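Side-chain contact in organic hydroperoxide resistance protein (Legionella pneumophila, PDB 6MJN), which probably reduces organic hydroperoxides through an active-site cysteine, as in other members of the OsmC/Ohr family: residues H71-Q76 and E118-K123. Numbering follows the deposited sequence.
Sequences HVANVQ and EALVAK
Val-72, Leu-120 and Lys-123 join two helices of the OsmC-like alpha/beta fold in an apolar contact: the last turns of the long helix 53-76 pack on the shorter helix 114-125. The two segments run at 111° to each other, their axes 9.8 Å apart at closest approach, and no hydrogen bond links them. The tightest touch is between methyls, Val-72 CG1 lying 3.5 Å from Leu-120 CD1, the two side chains alongside each other and pointing opposite ways. With its CG anti to the backbone N (chi1 165°), Leu-120 reaches across to helix 53-76, and Leu-120 CD1 also lies 3.9 Å from Ala-73 N, with Ala-73 CB slightly farther off. Leu-80 touches both Ala-73 and Leu-120, and Ile-69, one turn earlier on the long helix, adds to the apolar surroundings of the leucine. Val-121, on another side of helix 114-125, touches strands 99-110 and 140-146 as well as Phe-65 and Ile-69. At the exposed border Lys-123 crosses Val-72 at about a right angle, its CB 3.9 Å from Val-72 CG1 and its CD close by; beyond CD the chain leaves the valine, and a bend at chi4 (71°) folds Lys-123 NZ back over its own helix, 3.9 Å from Ala-119 CB.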
loop_
_atom_site.group_PDB
_atom_site.type_symbol
_atom_site.label_atom_id
_atom_site.label_comp_id
_atom_site.label_asym_id
_atom_site.label_seq_id
_atom_site.Cartn_x
_atom_site.Cartn_y
_atom_site.Cartn_z
ATOM N N HIS B 71 11.811 -15.469 1.346
ATOM C CA HIS B 71 11.317 -16.548 0.490
ATOM C C HIS B 71 12.377 -16.988 -0.518
ATOM O O HIS B 71 12.629 -18.187 -0.690
ATOM C CB HIS B 71 10.037 -16.097 -0.226
ATOM C CG HIS B 71 9.581 -17.042 -1.297
ATOM N ND1 HIS B 71 8.878 -18.194 -1.022
ATOM C CD2 HIS B 71 9.734 -17.009 -2.643
ATOM C CE1 HIS B 71 8.616 -18.830 -2.151
ATOM N NE2 HIS B 71 9.131 -18.136 -3.149
ATOM N N VAL B 72 13.005 -16.029 -1.203
ATOM C CA VAL B 72 14.048 -16.375 -2.161
ATOM C C VAL B 72 15.192 -17.112 -1.470
ATOM O O VAL B 72 15.723 -18.096 -1.994
ATOM C CB VAL B 72 14.546 -15.109 -2.884
ATOM C CG1 VAL B 72 15.811 -15.413 -3.690
ATOM C CG2 VAL B 72 13.464 -14.566 -3.785
ATOM N N ALA B 73 15.581 -16.663 -0.277
ATOM C CA ALA B 73 16.702 -17.301 0.410
ATOM C C ALA B 73 16.371 -18.738 0.782
ATOM O O ALA B 73 17.236 -19.620 0.717
ATOM C CB ALA B 73 17.083 -16.501 1.656
ATOM N N ASN B 74 15.117 -18.986 1.170
ATOM C CA ASN B 74 14.697 -20.338 1.513
ATOM C C ASN B 74 14.715 -21.236 0.281
ATOM O O ASN B 74 15.225 -22.361 0.326
ATOM C CB ASN B 74 13.305 -20.295 2.149
ATOM N N VAL B 75 14.170 -20.741 -0.835
ATOM C CA VAL B 75 14.144 -21.510 -2.078
ATOM C C VAL B 75 15.559 -21.788 -2.574
ATOM O O VAL B 75 15.874 -22.903 -3.010
ATOM C CB VAL B 75 13.306 -20.774 -3.142
ATOM C CG1 VAL B 75 13.516 -21.392 -4.510
ATOM C CG2 VAL B 75 11.847 -20.809 -2.769
ATOM N N GLN B 76 16.431 -20.784 -2.521
ATOM C CA GLN B 76 17.792 -20.923 -3.023
ATOM C C GLN B 76 18.723 -21.603 -2.029
ATOM O O GLN B 76 19.898 -21.815 -2.356
ATOM C CB GLN B 76 18.359 -19.549 -3.402
ATOM N N GLU B 118 23.461 -8.386 -2.562
ATOM C CA GLU B 118 22.934 -7.594 -3.672
ATOM C C GLU B 118 22.178 -8.468 -4.661
ATOM O O GLU B 118 21.133 -8.061 -5.184
ATOM C CB GLU B 118 24.063 -6.828 -4.363
ATOM C CG GLU B 118 24.673 -5.820 -3.412
ATOM C CD GLU B 118 25.805 -5.010 -3.968
ATOM O OE1 GLU B 118 26.473 -5.454 -4.928
ATOM O OE2 GLU B 118 26.034 -3.922 -3.404
ATOM N N ALA B 119 22.682 -9.675 -4.928
ATOM C CA ALA B 119 21.980 -10.572 -5.845
ATOM C C ALA B 119 20.673 -11.081 -5.241
ATOM O O ALA B 119 19.675 -11.263 -5.954
ATOM C CB ALA B 119 22.889 -11.743 -6.224
ATOM N N LEU B 120 20.667 -11.350 -3.934
ATOM C CA LEU B 120 19.455 -11.844 -3.292
ATOM C C LEU B 120 18.357 -10.789 -3.316
ATOM O O LEU B 120 17.196 -11.093 -3.630
ATOM C CB LEU B 120 19.781 -12.271 -1.858
ATOM C CG LEU B 120 18.652 -12.500 -0.854
ATOM C CD1 LEU B 120 17.635 -13.510 -1.360
ATOM C CD2 LEU B 120 19.262 -12.985 0.444
ATOM N N VAL B 121 18.709 -9.544 -2.991
ATOM C CA VAL B 121 17.740 -8.453 -3.011
ATOM C C VAL B 121 17.190 -8.253 -4.415
ATOM O O VAL B 121 15.986 -8.025 -4.596
ATOM C CB VAL B 121 18.394 -7.177 -2.442
ATOM C CG1 VAL B 121 17.612 -5.908 -2.843
ATOM C CG2 VAL B 121 18.531 -7.325 -0.930
ATOM N N ALA B 122 18.050 -8.359 -5.434
ATOM C CA ALA B 122 17.573 -8.205 -6.807
ATOM C C ALA B 122 16.524 -9.255 -7.152
ATOM O O ALA B 122 15.530 -8.950 -7.824
ATOM C CB ALA B 122 18.741 -8.283 -7.792
ATOM N N LYS B 123 16.741 -10.502 -6.723
ATOM C CA LYS B 123 15.769 -11.558 -6.990
ATOM C C LYS B 123 14.478 -11.325 -6.224
ATOM O O LYS B 123 13.385 -11.573 -6.753
ATOM C CB LYS B 123 16.355 -12.922 -6.622
ATOM C CG LYS B 123 17.488 -13.390 -7.501
ATOM C CD LYS B 123 17.859 -14.826 -7.144
ATOM C CE LYS B 123 19.192 -15.250 -7.747
ATOM N NZ LYS B 123 20.317 -14.559 -7.080
#